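Local coordinates for protein 1,3-alpha-isomaltosidase (Kribbella flavida DSM 17836, PDB 5X3I) that hydrolyses the alpha-1,3-glucosidic linkages of the cyclic tetrasaccharide cyclobis-(1-6)-alpha-nigerosyl to yield isomaltose inside the cell, at residues A[38-43]-A[49-54]; A[162-165]-A[170-173]; A[299-304]-A[319-324]; A[325-330]-A[628-633]. The protein carries 1 engineered substitution. All blocks are in the same frame, centred on the assembly; numbering follows the deposited sequence.

Interaction 1 of 4, residues A[38-43]-A[49-54]; sequences DQRVPV and EPVLLG
The beta hairpin of strands 40-41 and 52-56, at one edge of an antiparallel sheet in the N-terminal domain, joins R40 and V41 to L53 and L52. V41 and L52 make the hydrogen-bonded pair: V41 N reaches L52 O at 2.8 Å, nearly straight (174°), and L52 N returns to V41 O at 2.7 Å. A third bond, G54 N to Q39 O at 2.8 Å, carries the pairing beyond the R40-L53 non-hydrogen-bonded pair. G54 keeps this approach open: a side chain would point toward the other strand, close to Q39 O.

R40 lies with its CG anti to the backbone N (chi1 176°), which lays its chain against two hydrophobic side chains. Its CG meets V51 CG2 at 3.4 Å, and the chain lies side by side with L53, CG 3.9 Å from L53 CD2. The chain bends at chi3, and NE (3.0 Å) and NH2 (3.1 Å) both grip V43 O side-on, in the guanidinium plane; NH1 goes to Y121 OH. Cut back to an alanine here, the residue would probably leave V43 O without these two donors and open a gap beside V51 and L53. On the other face V41 CB faces L52 CB at 4.2 Å. Arginine serves twice: its methylenes extend the apolar face, while its head ties down the carbonyl of V43, the residue after the cis-proline P42.

Interaction 2 of 4, residues A[162-165]-A[170-173]; sequences VEWL and GVHR
Segments 162-165 and 170-173, parts of the hairpin strands 159-167 and 170-179, leave L165 and R173 side by side as an antiparallel hydrogen-bonded pair, although the short segments run at 114° to each other, well short of straight antiparallel. L165 N donates to R173 O at 2.8 Å, almost straight. The returning bond comes one residue earlier, from H172 N to L165 O at 2.7 Å. H172 and R173 therefore both face L165, a classic beta bulge, and the near-helical psi of H172 (-43°) marks the kink.

L165, its CG anti to the backbone N (chi1 -177°), lies side by side with R173 and points the same way: CB meets CB at 4.0 Å, and L165 CD2 touches R173 CG at 4.0 Å. The extended methylenes of R173 give leucine an apolar neighbour, while the charged end passes beyond to a salt bridge with E259. Among the neighbouring side chains, W164 CB rests 3.9 Å from V171 CG1, the two crossing at a slant. H172 CB stands 3.6 Å from L165 O, and its ring NE2 is hydrogen-bonded to S167 OG. W144, on the neighbouring strand 143-145, packs on both L165 and R173.

The bulge thus costs no backbone bond at L165, whose N and O are both taken up, and hydrocarbon can cover a buried leucine while the arginine's charge is paired with E259.

Interaction 3 of 4, residues A[299-304]-A[319-324]; sequences FRLWAS and DTHRDL
Van der Waals contact joins L301 and A303, in the segment that carries barrel strand 302-304, to H321 on the helix 311-323. L301 CD2 touches H321 CE1 at 3.8 Å, and A303 CB stands at the same distance, 3.8 Å, from H321 NE2. The leucine and histidine side chains cross at about a right angle, and both methyl groups come to the ring obliquely. L301 reaches it because its CG lies anti to the backbone N (chi1 169°). The small alanine leaves room for the ring to come close to the strand, whose nearest CA, that of A303, is still 9.2 Å from the CA of H321.

Polar bonds fix that ring from other quarters. Its ND1 is hydrogen-bonded to I326 O and its NE2 to Y594 OH, while W611 meets it edge-to-face. Both buried nitrogens have partners, which lets a histidine sit here, and the two bonds also fix the ring's rotation.

Charged contacts stay on the helix's outer side. R322 NE meets D323 OD1 at 2.8 Å, from above the carboxylate plane, in a salt bridge; D319 OD1 lies over one face of the same guanidinium as a long ionic partner and also pairs with R385.

Strand 302-304, helix 311-323 and strand 330-333 form a beta-alpha-beta unit, and this inward-facing helix residue packed on its preceding strand is the layering of the TIM barrel in glycoside hydrolase family 31.

Interaction 4 of 4, residues A[325-330]-A[628-633]; sequences AIPVGA and RFATLR
P327 and A630 carry this contact, the proline ring pointing its CD at the alanine methyl. P327 CD lies 4.0 Å from A630 CB, and I326 CG2 comes to the same methyl, also at 4.0 Å. I326 CG2 is the branch that does so, lying anti to the backbone N, while its CG1 lies anti to the carbonyl carbon (chi1 -55°). Alanine suits the helix here because a single methyl lets the loop approach within 6.3 Å, measured from the CA of P327 to the CA of A630.

T631, one residue on, crosses the proline obliquely, its OG1 4.1 Å from P327 CD. That hydroxyl lies beside the backbone N, anti to the carbonyl carbon, and its main polar partner is R627 O, one turn back in the helix. A water adds a polar link: it donates to A325 O at 2.6 Å and to T631 OG1 at 3.2 Å, so the loop and the helix are also bridged through solvent. A325 has positive phi (56°) and belongs to the Schellman motif that ends helix 311-323, which turns the chain away before I326 and P327 pack on helix 622-650. Proline suits this loop position by offering a compact, rigid apolar surface.

The contact belongs to the TIM barrel: the loop leading from helix 311-323 into strand 330-333 packs on helix 622-650, a pairing of parts some 300 residues apart in sequence.

Interactions 1 and 2 are beta hairpins in the two N-terminal domains, with centres about 20 Å apart, and both rest on backbone hydrogen bonds flanked by arginine methylenes. Interactions 3 and 4 lie across the chain's centre from both, in the catalytic barrel, and neither has a direct hydrogen bond between its segments. They touch one another: F299 O meets R633 NE and L301 O meets G329 N in probable hydrogen bonds, joining segment 299-304 to the loop 325-330 and to helix 622-650. The touching residues of interaction 3 are all buried, whereas interactions 1, 2 and 4 are partly buried, and the last reaches solvent through a bridging water.

Interaction 1 of 4, residues A[38-43]-A[49-54]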
# COMPACT_ATOMS: atom_id res chain seq x y z
N ASP A 38 16.54 2.89 -22.18
CA ASP A 38 16.10 3.54 -23.41
C ASP A 38 15.76 5.03 -23.26
O ASP A 38 15.24 5.64 -24.20
CB ASP A 38 14.90 2.79 -23.99
CG ASP A 38 13.70 2.81 -23.07
OD1 ASP A 38 13.85 3.15 -21.88
OD2 ASP A 38 12.59 2.49 -23.54
N GLN A 39 15.98 5.62 -22.09
CA GLN A 39 15.40 6.93 -21.83
C GLN A 39 16.38 8.09 -21.68
O GLN A 39 17.59 7.93 -21.76
CB GLN A 39 14.53 6.88 -20.56
CG GLN A 39 15.29 6.97 -19.25
CD GLN A 39 14.35 7.10 -18.06
OE1 GLN A 39 13.81 6.11 -17.56
NE2 GLN A 39 14.12 8.33 -17.61
N ARG A 40 15.80 9.26 -21.46
CA ARG A 40 16.53 10.49 -21.21
C ARG A 40 16.62 10.74 -19.71
O ARG A 40 15.59 10.78 -19.02
CB ARG A 40 15.84 11.65 -21.93
CG ARG A 40 16.46 12.99 -21.68
CD ARG A 40 15.89 14.02 -22.60
NE ARG A 40 14.57 14.50 -22.20
CZ ARG A 40 13.53 14.57 -23.01
NH1 ARG A 40 13.64 14.19 -24.27
NH2 ARG A 40 12.37 15.03 -22.57
N VAL A 41 17.84 10.83 -19.19
CA VAL A 41 18.06 11.07 -17.76
C VAL A 41 18.81 12.37 -17.47
O VAL A 41 19.96 12.52 -17.87
CB VAL A 41 18.84 9.93 -17.12
CG1 VAL A 41 18.94 10.14 -15.63
CG2 VAL A 41 18.18 8.60 -17.44
N PRO A 42 18.18 13.32 -16.76
CA PRO A 42 16.78 13.32 -16.34
C PRO A 42 15.88 13.62 -17.52
O PRO A 42 16.35 14.09 -18.54
CB PRO A 42 16.72 14.43 -15.30
CG PRO A 42 17.80 15.35 -15.70
CD PRO A 42 18.90 14.48 -16.23
N VAL A 43 14.59 13.32 -17.37
CA VAL A 43 13.64 13.59 -18.41
C VAL A 43 13.50 15.10 -18.59
O VAL A 43 13.40 15.58 -19.71
CB VAL A 43 12.27 12.97 -18.10
CG1 VAL A 43 11.29 13.26 -19.21
CG2 VAL A 43 12.42 11.47 -17.89
N GLU A 49 22.38 21.78 -16.80
CA GLU A 49 22.64 20.38 -16.53
C GLU A 49 22.90 19.62 -17.82
O GLU A 49 22.25 19.88 -18.83
CB GLU A 49 21.45 19.73 -15.81
CG GLU A 49 21.36 20.01 -14.33
CD GLU A 49 20.30 19.16 -13.64
OE1 GLU A 49 20.42 18.94 -12.42
OE2 GLU A 49 19.36 18.70 -14.32
N PRO A 50 23.85 18.69 -17.79
CA PRO A 50 24.02 17.76 -18.90
C PRO A 50 22.87 16.75 -18.88
O PRO A 50 22.18 16.65 -17.88
CB PRO A 50 25.36 17.09 -18.60
CG PRO A 50 25.45 17.13 -17.11
CD PRO A 50 24.81 18.43 -16.70
N VAL A 51 22.66 16.05 -19.98
CA VAL A 51 21.65 15.01 -19.98
C VAL A 51 22.22 13.71 -20.51
O VAL A 51 23.06 13.70 -21.41
CB VAL A 51 20.42 15.44 -20.80
CG1 VAL A 51 20.72 15.49 -22.27
CG2 VAL A 51 19.29 14.50 -20.54
N LEU A 52 21.81 12.61 -19.90
CA LEU A 52 22.24 11.30 -20.35
C LEU A 52 21.18 10.73 -21.29
O LEU A 52 20.00 10.69 -20.95
CB LEU A 52 22.48 10.38 -19.17
CG LEU A 52 23.18 9.05 -19.45
CD1 LEU A 52 24.52 9.28 -20.11
CD2 LEU A 52 23.35 8.28 -18.16
N LEU A 53 21.61 10.30 -22.47
CA LEU A 53 20.70 9.71 -23.43
C LEU A 53 20.97 8.22 -23.57
O LEU A 53 22.04 7.83 -24.02
CB LEU A 53 20.82 10.40 -24.79
CG LEU A 53 20.54 11.90 -24.84
CD1 LEU A 53 20.86 12.45 -26.22
CD2 LEU A 53 19.09 12.18 -24.47
N GLY A 54 20.03 7.40 -23.13
CA GLY A 54 20.11 5.97 -23.37
C GLY A 54 19.35 5.56 -24.62
O GLY A 54 18.38 6.20 -25.01

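Interaction 2 of 4, residues A[162-165]-A[170-173]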
# COMPACT_ATOMS: atom_id res chain seq x y z
N VAL A 162 7.80 30.79 -2.44
CA VAL A 162 7.11 30.15 -3.54
C VAL A 162 7.91 30.27 -4.83
O VAL A 162 8.34 31.36 -5.20
CB VAL A 162 5.72 30.76 -3.76
CG1 VAL A 162 5.07 30.17 -4.99
CG2 VAL A 162 4.85 30.54 -2.53
N GLU A 163 8.12 29.14 -5.50
CA GLU A 163 8.79 29.16 -6.79
C GLU A 163 8.21 28.13 -7.76
O GLU A 163 7.53 27.19 -7.35
CB GLU A 163 10.29 28.94 -6.62
CG GLU A 163 10.67 27.74 -5.77
CD GLU A 163 12.16 27.61 -5.60
OE1 GLU A 163 12.89 28.37 -6.27
OE2 GLU A 163 12.62 26.76 -4.81
N TRP A 164 8.50 28.33 -9.04
CA TRP A 164 7.93 27.54 -10.11
C TRP A 164 9.02 27.01 -11.04
O TRP A 164 9.96 27.73 -11.37
CB TRP A 164 6.94 28.38 -10.90
CG TRP A 164 5.96 29.04 -10.02
CD1 TRP A 164 6.04 30.30 -9.51
CD2 TRP A 164 4.76 28.47 -9.50
NE1 TRP A 164 4.96 30.56 -8.71
CE2 TRP A 164 4.16 29.45 -8.69
CE3 TRP A 164 4.14 27.23 -9.64
CZ2 TRP A 164 2.95 29.23 -8.02
CZ3 TRP A 164 2.94 27.01 -8.98
CH2 TRP A 164 2.36 28.00 -8.18
N LEU A 165 8.89 25.76 -11.44
CA LEU A 165 9.81 25.17 -12.39
C LEU A 165 9.22 25.33 -13.78
O LEU A 165 8.20 24.73 -14.10
CB LEU A 165 10.06 23.69 -12.08
CG LEU A 165 11.06 22.98 -12.99
CD1 LEU A 165 12.48 23.53 -12.79
CD2 LEU A 165 11.04 21.47 -12.75
N GLY A 170 6.09 25.06 -20.44
CA GLY A 170 5.13 25.56 -19.48
C GLY A 170 5.62 25.51 -18.05
O GLY A 170 6.82 25.44 -17.82
N VAL A 171 4.69 25.54 -17.10
CA VAL A 171 5.05 25.43 -15.69
C VAL A 171 4.88 23.99 -15.22
O VAL A 171 3.76 23.49 -15.09
CB VAL A 171 4.20 26.35 -14.82
CG1 VAL A 171 4.75 26.35 -13.41
CG2 VAL A 171 4.17 27.76 -15.39
N HIS A 172 6.00 23.33 -14.97
CA HIS A 172 6.03 21.92 -14.64
C HIS A 172 5.74 21.58 -13.19
O HIS A 172 5.01 20.64 -12.90
CB HIS A 172 7.38 21.34 -15.06
CG HIS A 172 7.71 21.60 -16.50
ND1 HIS A 172 7.26 20.80 -17.52
CD2 HIS A 172 8.42 22.60 -17.08
CE1 HIS A 172 7.69 21.28 -18.67
NE2 HIS A 172 8.40 22.37 -18.44
N ARG A 173 6.33 22.35 -12.27
CA ARG A 173 6.19 22.09 -10.84
C ARG A 173 6.08 23.39 -10.06
O ARG A 173 6.61 24.42 -10.49
CB ARG A 173 7.37 21.29 -10.29
CG ARG A 173 7.69 20.02 -11.05
CD ARG A 173 8.68 19.15 -10.30
NE ARG A 173 8.95 17.94 -11.06
CZ ARG A 173 9.83 17.01 -10.71
NH1 ARG A 173 10.56 17.14 -9.62
NH2 ARG A 173 9.98 15.94 -11.47

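Interaction 3 of 4, residues A[299-304]-A[319-324]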
# COMPACT_ATOMS: atom_id res chain seq x y z
N PHE A 299 -12.59 -7.99 13.65
CA PHE A 299 -11.65 -7.93 14.75
C PHE A 299 -11.20 -9.29 15.28
O PHE A 299 -10.39 -9.37 16.19
CB PHE A 299 -12.24 -7.11 15.89
CG PHE A 299 -12.35 -5.66 15.56
CD1 PHE A 299 -11.22 -4.92 15.24
CD2 PHE A 299 -13.58 -5.02 15.56
CE1 PHE A 299 -11.30 -3.58 14.93
CE2 PHE A 299 -13.66 -3.67 15.25
CZ PHE A 299 -12.53 -2.95 14.94
N ARG A 300 -11.68 -10.37 14.67
CA ARG A 300 -11.20 -11.68 15.04
C ARG A 300 -9.93 -12.02 14.26
O ARG A 300 -9.53 -11.28 13.38
CB ARG A 300 -12.27 -12.74 14.79
CG ARG A 300 -13.58 -12.45 15.52
CD ARG A 300 -14.59 -13.54 15.26
NE ARG A 300 -14.17 -14.81 15.83
CZ ARG A 300 -14.78 -15.97 15.59
NH1 ARG A 300 -15.82 -16.02 14.76
NH2 ARG A 300 -14.34 -17.08 16.17
N LEU A 301 -9.32 -13.17 14.56
CA LEU A 301 -8.09 -13.54 13.89
C LEU A 301 -8.34 -13.88 12.42
O LEU A 301 -9.28 -14.62 12.10
CB LEU A 301 -7.41 -14.71 14.59
CG LEU A 301 -6.24 -15.36 13.84
CD1 LEU A 301 -5.08 -14.37 13.67
CD2 LEU A 301 -5.77 -16.65 14.54
N TRP A 302 -7.51 -13.33 11.55
CA TRP A 302 -7.50 -13.66 10.13
C TRP A 302 -6.40 -14.67 9.82
O TRP A 302 -5.23 -14.44 10.12
CB TRP A 302 -7.29 -12.41 9.27
CG TRP A 302 -8.38 -11.40 9.30
CD1 TRP A 302 -8.96 -10.84 10.40
CD2 TRP A 302 -9.02 -10.81 8.17
NE1 TRP A 302 -9.91 -9.94 10.03
CE2 TRP A 302 -9.97 -9.90 8.66
CE3 TRP A 302 -8.87 -10.95 6.78
CZ2 TRP A 302 -10.78 -9.13 7.82
CZ3 TRP A 302 -9.67 -10.19 5.95
CH2 TRP A 302 -10.62 -9.29 6.47
N ALA A 303 -6.78 -15.78 9.20
CA ALA A 303 -5.82 -16.81 8.84
C ALA A 303 -5.62 -16.79 7.34
O ALA A 303 -6.57 -16.60 6.59
CB ALA A 303 -6.26 -18.18 9.30
N SER A 304 -4.37 -16.97 6.92
CA SER A 304 -4.05 -16.96 5.51
C SER A 304 -2.78 -17.76 5.19
O SER A 304 -1.89 -17.87 6.02
CB SER A 304 -3.88 -15.49 5.05
OG SER A 304 -3.73 -15.39 3.66
N ASP A 319 -9.58 -27.02 9.86
CA ASP A 319 -9.84 -28.12 10.78
C ASP A 319 -8.77 -28.13 11.87
O ASP A 319 -9.06 -28.36 13.03
CB ASP A 319 -9.88 -29.47 10.06
CG ASP A 319 -11.21 -29.73 9.36
OD1 ASP A 319 -12.11 -28.89 9.46
OD2 ASP A 319 -11.35 -30.78 8.71
N THR A 320 -7.53 -27.83 11.49
CA THR A 320 -6.45 -27.82 12.47
C THR A 320 -6.65 -26.68 13.47
O THR A 320 -6.47 -26.89 14.66
CB THR A 320 -5.06 -27.73 11.80
OG1 THR A 320 -4.85 -28.90 11.01
CG2 THR A 320 -3.97 -27.66 12.86
N HIS A 321 -7.05 -25.50 12.99
CA HIS A 321 -7.41 -24.40 13.88
C HIS A 321 -8.44 -24.86 14.90
O HIS A 321 -8.31 -24.61 16.10
CB HIS A 321 -7.98 -23.21 13.09
CG HIS A 321 -7.00 -22.10 12.87
ND1 HIS A 321 -6.77 -21.11 13.81
CD2 HIS A 321 -6.21 -21.80 11.81
CE1 HIS A 321 -5.87 -20.27 13.34
NE2 HIS A 321 -5.51 -20.66 12.13
N ARG A 322 -9.49 -25.53 14.41
CA ARG A 322 -10.55 -26.02 15.28
C ARG A 322 -10.02 -27.04 16.29
O ARG A 322 -10.30 -26.94 17.47
CB ARG A 322 -11.68 -26.67 14.47
CG ARG A 322 -12.73 -27.37 15.33
CD ARG A 322 -13.49 -28.45 14.56
NE ARG A 322 -12.61 -29.49 14.06
CZ ARG A 322 -12.94 -30.34 13.10
NH1 ARG A 322 -14.14 -30.26 12.53
NH2 ARG A 322 -12.08 -31.27 12.70
N ASP A 323 -9.26 -28.01 15.82
CA ASP A 323 -8.81 -29.09 16.69
C ASP A 323 -7.81 -28.61 17.74
O ASP A 323 -7.75 -29.17 18.82
CB ASP A 323 -8.23 -30.23 15.86
CG ASP A 323 -9.27 -30.90 14.98
OD1 ASP A 323 -10.47 -30.80 15.29
OD2 ASP A 323 -8.90 -31.49 13.96
N LEU A 324 -7.06 -27.55 17.44
CA LEU A 324 -6.13 -26.99 18.41
C LEU A 324 -6.77 -25.89 19.24
O LEU A 324 -6.12 -25.25 20.05
CB LEU A 324 -4.86 -26.47 17.72
CG LEU A 324 -4.02 -27.51 16.96
CD1 LEU A 324 -2.81 -26.88 16.27
CD2 LEU A 324 -3.57 -28.60 17.91

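Interaction 4 of 4, residues A[325-330]-A[628-633]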
# COMPACT_ATOMS: atom_id res chain seq x y z
N ALA A 325 -8.07 -25.67 19.03
CA ALA A 325 -8.83 -24.68 19.77
C ALA A 325 -8.20 -23.27 19.69
O ALA A 325 -8.17 -22.55 20.67
CB ALA A 325 -8.98 -25.11 21.22
N ILE A 326 -7.69 -22.93 18.51
CA ILE A 326 -7.25 -21.57 18.20
C ILE A 326 -8.32 -20.89 17.37
O ILE A 326 -8.49 -21.20 16.20
CB ILE A 326 -5.92 -21.55 17.42
CG1 ILE A 326 -4.84 -22.32 18.18
CG2 ILE A 326 -5.50 -20.10 17.12
CD1 ILE A 326 -3.66 -22.74 17.30
N PRO A 327 -9.05 -19.96 17.99
CA PRO A 327 -10.20 -19.33 17.33
C PRO A 327 -9.77 -18.55 16.11
O PRO A 327 -8.76 -17.88 16.17
CB PRO A 327 -10.77 -18.40 18.41
CG PRO A 327 -10.15 -18.81 19.68
CD PRO A 327 -8.84 -19.45 19.35
N VAL A 328 -10.51 -18.66 15.01
CA VAL A 328 -10.23 -17.88 13.83
C VAL A 328 -11.55 -17.32 13.29
O VAL A 328 -12.54 -18.03 13.23
CB VAL A 328 -9.50 -18.71 12.75
CG1 VAL A 328 -10.23 -20.04 12.50
CG2 VAL A 328 -9.37 -17.92 11.48
N GLY A 329 -11.56 -16.03 12.97
CA GLY A 329 -12.76 -15.39 12.45
C GLY A 329 -12.86 -15.23 10.94
O GLY A 329 -13.95 -15.04 10.43
N ALA A 330 -11.74 -15.32 10.23
CA ALA A 330 -11.77 -15.22 8.77
C ALA A 330 -10.65 -16.01 8.10
O ALA A 330 -9.55 -16.07 8.61
CB ALA A 330 -11.69 -13.77 8.33
N ARG A 628 -3.48 -18.52 23.64
CA ARG A 628 -3.81 -17.53 24.66
C ARG A 628 -4.06 -16.16 24.06
O ARG A 628 -5.03 -15.49 24.38
CB ARG A 628 -2.71 -17.42 25.71
CG ARG A 628 -2.66 -18.56 26.70
CD ARG A 628 -2.00 -18.09 27.99
NE ARG A 628 -1.03 -19.05 28.51
CZ ARG A 628 -0.15 -18.76 29.46
NH1 ARG A 628 -0.10 -17.55 29.99
NH2 ARG A 628 0.70 -19.69 29.87
N PHE A 629 -3.17 -15.74 23.16
CA PHE A 629 -3.30 -14.44 22.52
C PHE A 629 -4.59 -14.37 21.72
O PHE A 629 -5.34 -13.40 21.82
CB PHE A 629 -2.10 -14.16 21.61
CG PHE A 629 -0.77 -14.14 22.34
CD1 PHE A 629 -0.69 -13.68 23.63
CD2 PHE A 629 0.37 -14.59 21.72
CE1 PHE A 629 0.52 -13.67 24.30
CE2 PHE A 629 1.58 -14.58 22.38
CZ PHE A 629 1.65 -14.12 23.67
N ALA A 630 -4.86 -15.41 20.94
CA ALA A 630 -6.05 -15.45 20.09
C ALA A 630 -7.34 -15.49 20.92
O ALA A 630 -8.34 -14.87 20.56
CB ALA A 630 -6.00 -16.64 19.16
N THR A 631 -7.29 -16.18 22.06
CA THR A 631 -8.45 -16.30 22.92
C THR A 631 -8.74 -14.99 23.64
O THR A 631 -9.88 -14.57 23.76
CB THR A 631 -8.27 -17.44 23.95
OG1 THR A 631 -8.01 -18.66 23.25
CG2 THR A 631 -9.52 -17.61 24.77
N LEU A 632 -7.68 -14.34 24.10
CA LEU A 632 -7.77 -13.00 24.65
C LEU A 632 -8.34 -12.03 23.60
O LEU A 632 -9.23 -11.23 23.90
CB LEU A 632 -6.40 -12.53 25.14
CG LEU A 632 -6.37 -11.26 25.99
CD1 LEU A 632 -5.21 -11.28 26.97
CD2 LEU A 632 -6.26 -10.03 25.11
N ARG A 633 -7.83 -12.12 22.38
CA ARG A 633 -8.32 -11.34 21.24
C ARG A 633 -9.85 -11.43 21.10
O ARG A 633 -10.53 -10.42 20.98
CB ARG A 633 -7.67 -11.81 19.95
CG ARG A 633 -8.16 -11.10 18.69
CD ARG A 633 -7.53 -9.72 18.58
NE ARG A 633 -7.97 -8.97 17.40
CZ ARG A 633 -7.53 -7.75 17.11
NH1 ARG A 633 -6.62 -7.17 17.91
NH2 ARG A 633 -7.98 -7.12 16.03
O HOH W 1 -9.17 -21.62 22.92